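Local coordinates for protein fatty acyl CoA synthetase FADD13 (FATTY-ACYL-CoA SYNTHETASE) (Mycobacterium tuberculosis, PDB 3R44) that is a fatty acyl-CoA synthetase of the ANL superfamily of AMP-binding enzymes, with a large N-terminal and a smaller C-terminal part, at residues L226-F231 against V237-M242; I206-R211 against V259-A264; V42-A47 against N77-C82. All coordinates share one frame; numbering follows the deposited sequence.

Interaction 1. Residues L226-F231 against V237-M242; sequences LTTVIF and VTLISM
V229 and T228 on helix 223-235 meet L239 on strand 238-241 within a beta-alpha-beta unit, where the helix packs against the second of the two strands it connects. L239 gives up the most surface, 63 of the 165 Å² buried by the pair. Its CG lies beside the backbone N and its chi2 is near trans (172°), an extended shape that carries CD1 toward the helix. CD1 comes to 4.0 Å from V229 CG2 and also lies 4.1 Å from V229 CA, so the methyl rests against the backbone of the helix as well as a side chain. V229 reaches this contact indirectly. Its CB points away from the strand, but with CG1 anti to the backbone N (chi1 163°) the other branch, CG2, swings back to meet the leucine, and the two side chains cross at about a right angle. The second leucine branch touches T228, whose CG2 lies 4.3 Å from L239 CD2. The hydroxyl of T228 is occupied within its own helix by the carbonyl of A224, and it is the methyl that faces the leucine.

The unit runs from strand 213-216 through this helix to strand 238-241, and the two strands are parallel neighbours in the mixed sheet. Another side of the helix is covered by helix 79-91, where Y86 touches both V229 and I230. No hydrogen bond crosses between the segments; the contact is apolar, methyl against methyl, with L239 CD1 also near V229 CA. F231 flanks the patch: T228 CA sits 3.7 Å above one face of its ring, offset toward the rim, and the ring also meets W202 of helix 192-205, the two planes about 20° apart.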
ATOM      1  N   LEU A 226       0.996  -7.244   3.474  1.00 16.51           N
ATOM      2  CA  LEU A 226       0.289  -8.049   4.431  1.00 16.62           C
ATOM      3  C   LEU A 226      -0.765  -8.949   3.782  1.00 14.70           C
ATOM      4  O   LEU A 226      -0.898 -10.134   4.088  1.00 15.79           O
ATOM      5  CB  LEU A 226      -0.388  -7.108   5.452  1.00 17.72           C
ATOM      6  CG  LEU A 226      -0.970  -7.737   6.663  1.00 25.13           C
ATOM      7  CD1 LEU A 226       0.002  -8.850   7.115  1.00 26.84           C
ATOM      8  CD2 LEU A 226      -1.233  -6.595   7.754  1.00 25.68           C
ATOM      9  N   THR A 227      -1.546  -8.372   2.908  1.00 14.92           N
ATOM     10  CA  THR A 227      -2.535  -9.139   2.141  1.00 15.66           C
ATOM     11  C   THR A 227      -1.867 -10.276   1.346  1.00 15.68           C
ATOM     12  O   THR A 227      -2.408 -11.392   1.314  1.00 13.85           O
ATOM     13  CB  THR A 227      -3.364  -8.180   1.295  1.00 16.48           C
ATOM     14  OG1 THR A 227      -4.047  -7.283   2.188  1.00 18.36           O
ATOM     15  CG2 THR A 227      -4.374  -8.941   0.428  1.00 17.72           C
ATOM     16  N   THR A 228      -0.666 -10.037   0.777  1.00 14.90           N
ATOM     17  CA  THR A 228       0.124 -11.060   0.061  1.00 14.05           C
ATOM     18  C   THR A 228       0.487 -12.203   0.962  1.00 13.57           C
ATOM     19  O   THR A 228       0.363 -13.356   0.600  1.00 12.17           O
ATOM     20  CB  THR A 228       1.427 -10.488  -0.461  1.00 14.32           C
ATOM     21  OG1 THR A 228       1.121  -9.462  -1.383  1.00 16.98           O
ATOM     22  CG2 THR A 228       2.351 -11.525  -1.158  1.00 15.47           C
ATOM     23  N   VAL A 229       0.910 -11.905   2.168  1.00 12.79           N
ATOM     24  CA  VAL A 229       1.236 -12.978   3.119  1.00 14.60           C
ATOM     25  C   VAL A 229      -0.003 -13.866   3.389  1.00 14.11           C
ATOM     26  O   VAL A 229       0.050 -15.101   3.410  1.00 13.93           O
ATOM     27  CB  VAL A 229       1.780 -12.361   4.414  1.00 14.35           C
ATOM     28  CG1 VAL A 229       1.768 -13.368   5.631  1.00 14.54           C
ATOM     29  CG2 VAL A 229       3.162 -11.677   4.183  1.00 15.37           C
ATOM     30  N   ILE A 230      -1.141 -13.232   3.637  1.00 14.89           N
ATOM     31  CA  ILE A 230      -2.387 -13.937   3.927  1.00 14.08           C
ATOM     32  C   ILE A 230      -2.931 -14.734   2.710  1.00 14.47           C
ATOM     33  O   ILE A 230      -3.348 -15.885   2.834  1.00 13.67           O
ATOM     34  CB  ILE A 230      -3.508 -12.956   4.456  1.00 14.39           C
ATOM     35  CG1 ILE A 230      -3.034 -12.189   5.711  1.00 19.89           C
ATOM     36  CG2 ILE A 230      -4.823 -13.724   4.712  1.00 15.48           C
ATOM     37  CD1 ILE A 230      -2.398 -13.046   6.695  1.00 19.58           C
ATOM     38  N   PHE A 231      -2.912 -14.157   1.529  1.00 13.21           N
ATOM     39  CA  PHE A 231      -3.404 -14.912   0.385  1.00 15.86           C
ATOM     40  C   PHE A 231      -2.473 -16.020  -0.009  1.00 14.20           C
ATOM     41  O   PHE A 231      -2.929 -17.010  -0.533  1.00 13.68           O
ATOM     42  CB  PHE A 231      -3.942 -14.061  -0.783  1.00 17.99           C
ATOM     43  CG  PHE A 231      -2.908 -13.570  -1.783  1.00 19.37           C
ATOM     44  CD1 PHE A 231      -2.809 -12.192  -2.052  1.00 23.82           C
ATOM     45  CD2 PHE A 231      -2.089 -14.446  -2.472  1.00 20.01           C
ATOM     46  CE1 PHE A 231      -1.886 -11.706  -3.035  1.00 24.77           C
ATOM     47  CE2 PHE A 231      -1.197 -13.996  -3.460  1.00 23.69           C
ATOM     48  CZ  PHE A 231      -1.086 -12.627  -3.727  1.00 24.67           C
ATOM     49  N   VAL A 237       0.803 -21.002  -1.265  1.00 14.08           N
ATOM     50  CA  VAL A 237       1.924 -20.396  -2.015  1.00 14.32           C
ATOM     51  C   VAL A 237       3.077 -20.329  -1.069  1.00 14.67           C
ATOM     52  O   VAL A 237       2.888 -20.075   0.126  1.00 15.99           O
ATOM     53  CB  VAL A 237       1.495 -19.016  -2.402  1.00 13.71           C
ATOM     54  CG1 VAL A 237       2.662 -18.144  -2.888  1.00 14.33           C
ATOM     55  CG2 VAL A 237       0.415 -19.152  -3.508  1.00 15.75           C
ATOM     56  N   THR A 238       4.285 -20.528  -1.565  1.00 13.80           N
ATOM     57  CA  THR A 238       5.474 -20.405  -0.756  1.00 13.24           C
ATOM     58  C   THR A 238       5.968 -18.976  -0.852  1.00 13.49           C
ATOM     59  O   THR A 238       6.281 -18.506  -1.938  1.00 13.95           O
ATOM     60  CB  THR A 238       6.563 -21.354  -1.266  1.00 13.26           C
ATOM     61  OG1 THR A 238       6.081 -22.699  -1.275  1.00 17.16           O
ATOM     62  CG2 THR A 238       7.844 -21.349  -0.383  1.00 13.73           C
ATOM     63  N   LEU A 239       6.114 -18.280   0.275  1.00 14.47           N
ATOM     64  CA  LEU A 239       6.704 -16.940   0.303  1.00 14.06           C
ATOM     65  C   LEU A 239       8.214 -17.047   0.231  1.00 16.10           C
ATOM     66  O   LEU A 239       8.804 -17.797   1.011  1.00 18.60           O
ATOM     67  CB  LEU A 239       6.338 -16.215   1.586  1.00 15.37           C
ATOM     68  CG  LEU A 239       4.943 -15.690   1.612  1.00 18.81           C
ATOM     69  CD1 LEU A 239       4.710 -15.190   3.067  1.00 20.27           C
ATOM     70  CD2 LEU A 239       4.796 -14.517   0.659  1.00 18.28           C
ATOM     71  N   ILE A 240       8.814 -16.322  -0.716  1.00 15.46           N
ATOM     72  CA  ILE A 240      10.248 -16.219  -0.824  1.00 15.77           C
ATOM     73  C   ILE A 240      10.570 -14.814  -0.361  1.00 15.94           C
ATOM     74  O   ILE A 240      10.200 -13.845  -0.992  1.00 15.98           O
ATOM     75  CB  ILE A 240      10.731 -16.480  -2.261  1.00 15.50           C
ATOM     76  CG1 ILE A 240      10.143 -17.805  -2.804  1.00 16.05           C
ATOM     77  CG2 ILE A 240      12.261 -16.424  -2.327  1.00 16.84           C
ATOM     78  CD1 ILE A 240      10.502 -19.071  -2.014  1.00 14.58           C
ATOM     79  N   SER A 241      11.278 -14.701   0.744  1.00 15.97           N
ATOM     80  CA  SER A 241      11.490 -13.404   1.337  1.00 16.69           C
ATOM     81  C   SER A 241      12.873 -12.807   1.040  1.00 16.87           C
ATOM     82  O   SER A 241      13.915 -13.472   1.236  1.00 18.17           O
ATOM     83  CB  SER A 241      11.274 -13.496   2.850  1.00 17.21           C
ATOM     84  OG  SER A 241      11.649 -12.291   3.467  1.00 18.86           O
ATOM     85  N   MET A 242      12.862 -11.550   0.586  1.00 17.96           N
ATOM     86  CA  MET A 242      14.053 -10.704   0.440  1.00 18.47           C
ATOM     87  C   MET A 242      13.876  -9.432   1.303  1.00 19.34           C
ATOM     88  O   MET A 242      13.320  -8.475   0.844  1.00 19.78           O
ATOM     89  CB  MET A 242      14.317 -10.329  -1.048  1.00 17.06           C
ATOM     90  CG  MET A 242      15.693  -9.780  -1.271  1.00 20.41           C
ATOM     91  SD  MET A 242      16.006  -9.202  -3.001  1.00 22.78           S
ATOM     92  CE  MET A 242      17.601  -9.821  -3.277  1.00 21.11           C
TER

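Interaction 2. Residues I206-R211 against V259-A264; sequences IDVRYR and VCIGGA
V208 meets I261 where the connection from helix 192-205 to strand 213-216 passes over strand 261-264 of the large mixed sheet. The contact buries 117 Å² in all, 52 Å² of it on I261, and its packed part is apolar. The CG1 of I261 lies beside the backbone N and chi2 is extended (162°), which brings CD1 out to 3.9 Å from V208 CG2; the two side chains cross at about a right angle. The same I261 CD1 approaches the backbone of the loop, 4.4 Å from D207 O. That carbonyl is bound by the OH of Y288, first residue of strand 288-291, and by NH2 of R287 just before it. The isoleucine itself rests on Y288 and I290.

D207 is the centre of an inverse gamma turn, closed by a weak bond from V208 N to I206 O. Here the character of the contact changes, for D207 and R209 are exposed and contribute little to the buried surface (9 and 1 Å²). Their side chains pair with each other instead. R209 grips the carboxylate side-on, with NE and NH2 each taking one oxygen on its syn side. The guanidinium of R287 also lies close to R209 NE, and the carboxylate probably offsets part of that like-charge approach. The NE bond is nearly straight: R209 NE stands 3.0 Å from D207 OD1 with an N-H...O angle of 177°, the oxygen almost exactly in the guanidinium plane, though the nitrogen stands 30° out of the carboxylate plane.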
ATOM      1  N   ILE A 206      -6.218 -12.826  -9.765  1.00 17.19           N
ATOM      2  CA  ILE A 206      -4.932 -12.966 -10.486  1.00 18.24           C
ATOM      3  C   ILE A 206      -4.685 -14.433 -10.770  1.00 18.08           C
ATOM      4  O   ILE A 206      -5.252 -15.299 -10.085  1.00 16.54           O
ATOM      5  CB  ILE A 206      -3.741 -12.382  -9.703  1.00 17.93           C
ATOM      6  CG1 ILE A 206      -3.416 -13.180  -8.452  1.00 18.20           C
ATOM      7  CG2 ILE A 206      -3.983 -10.911  -9.348  1.00 20.43           C
ATOM      8  CD1 ILE A 206      -2.132 -12.595  -7.751  1.00 19.83           C
ATOM      9  N   ASP A 207      -3.797 -14.727 -11.738  1.00 17.41           N
ATOM     10  CA  ASP A 207      -3.452 -16.100 -12.032  1.00 17.45           C
ATOM     11  C   ASP A 207      -2.440 -16.605 -11.003  1.00 17.60           C
ATOM     12  O   ASP A 207      -1.249 -16.656 -11.273  1.00 16.20           O
ATOM     13  CB  ASP A 207      -2.935 -16.232 -13.466  1.00 19.32           C
ATOM     14  CG  ASP A 207      -2.556 -17.673 -13.852  1.00 23.62           C
ATOM     15  OD1 ASP A 207      -2.807 -18.689 -13.120  1.00 23.40           O
ATOM     16  OD2 ASP A 207      -1.987 -17.777 -14.944  1.00 30.55           O
ATOM     17  N   VAL A 208      -2.912 -16.939  -9.808  1.00 16.60           N
ATOM     18  CA  VAL A 208      -2.076 -17.531  -8.756  1.00 17.44           C
ATOM     19  C   VAL A 208      -2.480 -18.999  -8.607  1.00 18.46           C
ATOM     20  O   VAL A 208      -3.688 -19.333  -8.748  1.00 20.32           O
ATOM     21  CB  VAL A 208      -2.180 -16.788  -7.426  1.00 18.18           C
ATOM     22  CG1 VAL A 208      -3.624 -16.794  -6.870  1.00 20.10           C
ATOM     23  CG2 VAL A 208      -1.149 -17.363  -6.390  1.00 18.13           C
ATOM     24  N   ARG A 209      -1.490 -19.871  -8.376  1.00 16.85           N
ATOM     25  CA  ARG A 209      -1.672 -21.337  -8.420  1.00 17.09           C
ATOM     26  C   ARG A 209      -1.133 -22.003  -7.171  1.00 17.11           C
ATOM     27  O   ARG A 209      -0.194 -21.508  -6.554  1.00 13.96           O
ATOM     28  CB  ARG A 209      -0.955 -21.890  -9.647  1.00 17.84           C
ATOM     29  CG  ARG A 209      -1.362 -21.217 -10.947  1.00 17.76           C
ATOM     30  CD  ARG A 209      -0.539 -21.721 -12.106  1.00 21.29           C
ATOM     31  NE  ARG A 209      -0.781 -20.889 -13.263  1.00 22.00           N
ATOM     32  CZ  ARG A 209      -0.131 -21.032 -14.410  1.00 25.06           C
ATOM     33  NH1 ARG A 209       0.816 -21.950 -14.533  1.00 24.12           N
ATOM     34  NH2 ARG A 209      -0.419 -20.227 -15.424  1.00 26.42           N
ATOM     35  N   TYR A 210      -1.767 -23.107  -6.792  1.00 17.72           N
ATOM     36  CA  TYR A 210      -1.286 -23.959  -5.729  1.00 16.94           C
ATOM     37  C   TYR A 210       0.168 -24.278  -5.977  1.00 17.71           C
ATOM     38  O   TYR A 210       0.541 -24.617  -7.102  1.00 15.43           O
ATOM     39  CB  TYR A 210      -2.087 -25.234  -5.689  1.00 18.72           C
ATOM     40  CG  TYR A 210      -1.638 -26.208  -4.616  1.00 20.34           C
ATOM     41  CD1 TYR A 210      -1.444 -25.793  -3.309  1.00 21.69           C
ATOM     42  CD2 TYR A 210      -1.397 -27.557  -4.917  1.00 26.03           C
ATOM     43  CE1 TYR A 210      -1.031 -26.712  -2.289  1.00 25.51           C
ATOM     44  CE2 TYR A 210      -0.982 -28.472  -3.910  1.00 27.32           C
ATOM     45  CZ  TYR A 210      -0.803 -28.023  -2.598  1.00 30.32           C
ATOM     46  OH  TYR A 210      -0.397 -28.890  -1.601  1.00 34.61           O
ATOM     47  N   ARG A 211       0.980 -24.142  -4.927  1.00 16.99           N
ATOM     48  CA  ARG A 211       2.423 -24.383  -4.936  1.00 17.53           C
ATOM     49  C   ARG A 211       3.257 -23.294  -5.680  1.00 17.49           C
ATOM     50  O   ARG A 211       4.470 -23.441  -5.785  1.00 18.95           O
ATOM     51  CB  ARG A 211       2.748 -25.808  -5.449  1.00 19.12           C
ATOM     52  CG  ARG A 211       2.085 -26.907  -4.622  1.00 24.14           C
ATOM     53  CD  ARG A 211       2.504 -28.349  -4.900  1.00 33.02           C
ATOM     54  NE  ARG A 211       3.829 -28.560  -4.329  1.00 42.24           N
ATOM     55  CZ  ARG A 211       4.107 -29.261  -3.228  1.00 47.72           C
ATOM     56  NH1 ARG A 211       3.158 -29.920  -2.558  1.00 49.88           N
ATOM     57  NH2 ARG A 211       5.371 -29.332  -2.814  1.00 51.56           N
ATOM     58  N   VAL A 259      11.101 -18.910  -8.429  1.00 16.18           N
ATOM     59  CA  VAL A 259      10.039 -17.976  -8.174  1.00 14.23           C
ATOM     60  C   VAL A 259       9.110 -17.849  -9.398  1.00 14.61           C
ATOM     61  O   VAL A 259       9.553 -17.726 -10.555  1.00 13.95           O
ATOM     62  CB  VAL A 259      10.621 -16.601  -7.725  1.00 12.31           C
ATOM     63  CG1 VAL A 259       9.506 -15.499  -7.615  1.00 10.48           C
ATOM     64  CG2 VAL A 259      11.377 -16.736  -6.396  1.00 13.88           C
ATOM     65  N   CYS A 260       7.809 -17.915  -9.111  1.00 14.07           N
ATOM     66  CA  CYS A 260       6.739 -17.749 -10.084  1.00 15.44           C
ATOM     67  C   CYS A 260       6.177 -16.368 -10.210  1.00 14.80           C
ATOM     68  O   CYS A 260       5.760 -15.965 -11.329  1.00 16.76           O
ATOM     69  CB  CYS A 260       5.600 -18.725  -9.761  1.00 15.88           C
ATOM     70  SG  CYS A 260       6.112 -20.396  -9.458  1.00 24.97           S
ATOM     71  N   ILE A 261       6.063 -15.645  -9.089  1.00 13.48           N
ATOM     72  CA  ILE A 261       5.429 -14.363  -9.075  1.00 13.37           C
ATOM     73  C   ILE A 261       6.282 -13.497  -8.173  1.00 14.26           C
ATOM     74  O   ILE A 261       6.849 -13.989  -7.185  1.00 14.56           O
ATOM     75  CB  ILE A 261       4.016 -14.450  -8.441  1.00 14.47           C
ATOM     76  CG1 ILE A 261       3.131 -15.454  -9.196  1.00 19.18           C
ATOM     77  CG2 ILE A 261       3.354 -13.049  -8.314  1.00 17.93           C
ATOM     78  CD1 ILE A 261       1.899 -15.864  -8.293  1.00 15.65           C
ATOM     79  N   GLY A 262       6.373 -12.217  -8.476  1.00 16.19           N
ATOM     80  CA  GLY A 262       7.094 -11.303  -7.599  1.00 16.53           C
ATOM     81  C   GLY A 262       6.303 -10.055  -7.310  1.00 17.93           C
ATOM     82  O   GLY A 262       5.697  -9.500  -8.217  1.00 18.72           O
ATOM     83  N   GLY A 263       6.356  -9.566  -6.079  1.00 16.49           N
ATOM     84  CA  GLY A 263       5.783  -8.275  -5.792  1.00 16.77           C
ATOM     85  C   GLY A 263       6.836  -7.200  -6.087  1.00 16.92           C
ATOM     86  O   GLY A 263       8.021  -7.388  -5.814  1.00 18.74           O
ATOM     87  N   ALA A 264       6.406  -6.082  -6.658  1.00 17.95           N
ATOM     88  CA  ALA A 264       7.296  -4.993  -7.005  1.00 16.86           C
ATOM     89  C   ALA A 264       6.609  -3.651  -7.119  1.00 17.47           C
ATOM     90  O   ALA A 264       5.413  -3.492  -6.838  1.00 18.70           O
ATOM     91  CB  ALA A 264       8.007  -5.332  -8.337  1.00 19.21           C
TER

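Interaction 3. Residues V42-A47 against N77-C82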
ATOM      1  N   VAL A  42      16.342 -19.352   6.592  1.00 28.74           N
ATOM      2  CA  VAL A  42      15.019 -19.820   7.061  1.00 26.10           C
ATOM      3  C   VAL A  42      14.327 -20.573   5.905  1.00 25.55           C
ATOM      4  O   VAL A  42      14.262 -20.076   4.779  1.00 22.67           O
ATOM      5  CB  VAL A  42      14.189 -18.631   7.527  1.00 26.58           C
ATOM      6  CG1 VAL A  42      12.762 -19.054   7.874  1.00 23.79           C
ATOM      7  CG2 VAL A  42      14.903 -17.903   8.723  1.00 26.94           C
ATOM      8  N   ARG A  43      13.883 -21.806   6.148  1.00 24.03           N
ATOM      9  CA  ARG A  43      13.134 -22.586   5.142  1.00 24.21           C
ATOM     10  C   ARG A  43      12.087 -23.378   5.929  1.00 23.40           C
ATOM     11  O   ARG A  43      12.389 -24.427   6.481  1.00 24.73           O
ATOM     12  CB  ARG A  43      14.027 -23.513   4.299  1.00 26.30           C
ATOM     13  CG  ARG A  43      13.307 -24.295   3.165  1.00 27.79           C
ATOM     14  CD  ARG A  43      14.324 -25.137   2.247  1.00 31.09           C
ATOM     15  NE  ARG A  43      15.323 -24.247   1.654  1.00 31.25           N
ATOM     16  CZ  ARG A  43      15.198 -23.580   0.500  1.00 33.90           C
ATOM     17  NH1 ARG A  43      14.101 -23.676  -0.292  1.00 31.27           N
ATOM     18  NH2 ARG A  43      16.181 -22.763   0.159  1.00 33.85           N
ATOM     19  N   MET A  44      10.875 -22.859   6.027  1.00 19.95           N
ATOM     20  CA  MET A  44       9.883 -23.436   6.940  1.00 19.90           C
ATOM     21  C   MET A  44       8.678 -23.920   6.198  1.00 17.99           C
ATOM     22  O   MET A  44       8.251 -23.256   5.283  1.00 17.40           O
ATOM     23  CB  MET A  44       9.462 -22.409   7.942  1.00 21.25           C
ATOM     24  CG  MET A  44      10.567 -22.183   8.965  1.00 24.84           C
ATOM     25  SD  MET A  44      10.129 -20.831  10.031  1.00 27.59           S
ATOM     26  CE  MET A  44       8.571 -21.323  10.769  1.00 22.62           C
ATOM     27  N   THR A  45       8.140 -25.070   6.618  1.00 16.00           N
ATOM     28  CA  THR A  45       6.908 -25.594   6.063  1.00 15.85           C
ATOM     29  C   THR A  45       5.689 -24.942   6.711  1.00 14.13           C
ATOM     30  O   THR A  45       5.786 -24.242   7.701  1.00 14.97           O
ATOM     31  CB  THR A  45       6.776 -27.061   6.309  1.00 15.74           C
ATOM     32  OG1 THR A  45       6.763 -27.245   7.722  1.00 16.53           O
ATOM     33  CG2 THR A  45       7.968 -27.876   5.681  1.00 18.15           C
ATOM     34  N   TYR A  46       4.527 -25.165   6.120  1.00 15.03           N
ATOM     35  CA  TYR A  46       3.277 -24.644   6.715  1.00 12.90           C
ATOM     36  C   TYR A  46       3.053 -25.161   8.135  1.00 14.41           C
ATOM     37  O   TYR A  46       2.650 -24.411   9.027  1.00 14.53           O
ATOM     38  CB  TYR A  46       2.052 -24.852   5.819  1.00 12.82           C
ATOM     39  CG  TYR A  46       1.911 -23.697   4.900  1.00 12.43           C
ATOM     40  CD1 TYR A  46       2.318 -23.783   3.565  1.00 13.45           C
ATOM     41  CD2 TYR A  46       1.423 -22.497   5.360  1.00 13.41           C
ATOM     42  CE1 TYR A  46       2.222 -22.696   2.730  1.00 14.40           C
ATOM     43  CE2 TYR A  46       1.341 -21.401   4.560  1.00 12.00           C
ATOM     44  CZ  TYR A  46       1.738 -21.478   3.235  1.00 15.80           C
ATOM     45  OH  TYR A  46       1.608 -20.314   2.461  1.00 15.31           O
ATOM     46  N   ALA A  47       3.333 -26.436   8.363  1.00 15.67           N
ATOM     47  CA  ALA A  47       3.212 -26.976   9.741  1.00 16.95           C
ATOM     48  C   ALA A  47       4.156 -26.224  10.708  1.00 17.17           C
ATOM     49  O   ALA A  47       3.761 -25.874  11.837  1.00 16.39           O
ATOM     50  CB  ALA A  47       3.475 -28.493   9.781  1.00 17.45           C
ATOM     51  N   ASN A  77      11.202  -7.214   7.853  1.00 18.05           N
ATOM     52  CA  ASN A  77      10.522  -8.415   7.344  1.00 18.86           C
ATOM     53  C   ASN A  77      11.211  -9.667   7.894  1.00 17.93           C
ATOM     54  O   ASN A  77      12.459  -9.790   7.879  1.00 19.05           O
ATOM     55  CB  ASN A  77      10.614  -8.440   5.819  1.00 19.46           C
ATOM     56  CG  ASN A  77       9.646  -7.503   5.172  1.00 20.97           C
ATOM     57  OD1 ASN A  77       9.197  -6.521   5.784  1.00 18.30           O
ATOM     58  ND2 ASN A  77       9.327  -7.774   3.919  1.00 20.37           N
ATOM     59  N   SER A  78      10.400 -10.617   8.332  1.00 16.65           N
ATOM     60  CA  SER A  78      10.898 -11.865   8.899  1.00 16.83           C
ATOM     61  C   SER A  78       9.710 -12.792   9.076  1.00 16.00           C
ATOM     62  O   SER A  78       8.541 -12.358   9.022  1.00 15.56           O
ATOM     63  CB  SER A  78      11.573 -11.635  10.275  1.00 17.71           C
ATOM     64  OG  SER A  78      10.610 -11.178  11.216  1.00 21.44           O
ATOM     65  N   VAL A  79       9.998 -14.062   9.251  1.00 16.85           N
ATOM     66  CA  VAL A  79       8.972 -15.018   9.567  1.00 16.94           C
ATOM     67  C   VAL A  79       8.367 -14.684  10.953  1.00 17.08           C
ATOM     68  O   VAL A  79       7.184 -14.926  11.207  1.00 17.33           O
ATOM     69  CB  VAL A  79       9.500 -16.453   9.475  1.00 16.83           C
ATOM     70  CG1 VAL A  79      10.417 -16.772  10.677  1.00 15.95           C
ATOM     71  CG2 VAL A  79       8.336 -17.472   9.332  1.00 16.97           C
ATOM     72  N   GLU A  80       9.140 -14.105  11.866  1.00 17.94           N
ATOM     73  CA  GLU A  80       8.535 -13.633  13.156  1.00 18.42           C
ATOM     74  C   GLU A  80       7.455 -12.577  12.997  1.00 17.37           C
ATOM     75  O   GLU A  80       6.445 -12.599  13.666  1.00 17.52           O
ATOM     76  CB  GLU A  80       9.592 -13.084  14.098  1.00 20.69           C
ATOM     77  CG  GLU A  80      10.533 -14.122  14.700  1.00 24.11           C
ATOM     78  CD  GLU A  80      11.689 -14.570  13.773  1.00 32.95           C
ATOM     79  OE1 GLU A  80      11.900 -14.038  12.646  1.00 28.98           O
ATOM     80  OE2 GLU A  80      12.389 -15.507  14.178  1.00 36.10           O
ATOM     81  N   PHE A  81       7.687 -11.625  12.119  1.00 17.25           N
ATOM     82  CA  PHE A  81       6.706 -10.601  11.778  1.00 16.18           C
ATOM     83  C   PHE A  81       5.414 -11.324  11.379  1.00 15.92           C
ATOM     84  O   PHE A  81       4.312 -11.041  11.927  1.00 14.65           O
ATOM     85  CB  PHE A  81       7.236  -9.731  10.639  1.00 15.26           C
ATOM     86  CG  PHE A  81       6.506  -8.434  10.410  1.00 17.06           C
ATOM     87  CD1 PHE A  81       7.242  -7.254  10.272  1.00 21.68           C
ATOM     88  CD2 PHE A  81       5.152  -8.370  10.238  1.00 23.17           C
ATOM     89  CE1 PHE A  81       6.634  -6.023  10.053  1.00 23.34           C
ATOM     90  CE2 PHE A  81       4.530  -7.129  10.038  1.00 24.43           C
ATOM     91  CZ  PHE A  81       5.284  -5.967   9.961  1.00 24.59           C
ATOM     92  N   CYS A  82       5.529 -12.270  10.446  1.00 15.84           N
ATOM     93  CA  CYS A  82       4.314 -12.964   9.931  1.00 14.74           C
ATOM     94  C   CYS A  82       3.630 -13.758  11.083  1.00 14.05           C
ATOM     95  O   CYS A  82       2.412 -13.761  11.226  1.00 13.29           O
ATOM     96  CB  CYS A  82       4.693 -13.956   8.865  1.00 15.84           C
ATOM     97  SG  CYS A  82       5.330 -13.181   7.392  1.00 20.96           S
TER
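V79 is the centre of this contact: it buries 57 of the 106 Å² and receives both M44 and V42 of strand 42-45. It stands in the first turn of helix 79-91 with chi1 at 74°, CG1 between the backbone N and the carbonyl carbon and CG2 beside the carbonyl carbon, which brings both methyls to the strand, CG2 on M44, CG1 on M44 and V42. M44 meets it tip to tip. Its thioether sulfur does most of the touching, SD lying 3.9 Å from V79 CG2 and 4.1 Å from V79 CG1. A bend at chi3 (58°) brings the terminal methyl round too, and M44 CE ends 4.1 Å from V79 CG2. V42, two residues earlier on the strand, adds a looser touch, its CG1 4.3 Å from V79 CG1. L52 of helix 46-62 touches both M44 and V79. The helix start that presents V79 is fixed by its N-cap, S78, whose OG accepts from F81 N at 3.1 Å. Strand 42-45 is an outermost strand of the large mixed sheet, while helix 79-91 connects two neighbouring strands, 70-74 and 94-97, of the smaller parallel sheet. A helix of one sheet lying against the strands of the other is typical of the layered alpha-beta-alpha-beta-alpha arrangement in the N-terminal part of AMP-binding enzymes.

In the fold
All three contacts reach the same mixed sheet. Interactions 1 and 2 have centres 9 Å apart and share apolar packing: V237 CG2 lies 3.7 Å from V208 CG2, so V208 touches residues of both. Interaction 3, centred 10 Å from interaction 1, joins it at two points. Y46 OH and V237 O are hydrogen-bonded at 2.7 Å, and C82 SG packs on V229 CG1. Interactions 2 and 3 do not touch; their centres are about 18 Å apart, and interaction 1 bridges them. The bound histidine, whose pocket includes H192, E193 and H196 of helix 192-205, lies about 14 Å from the V229 side chain.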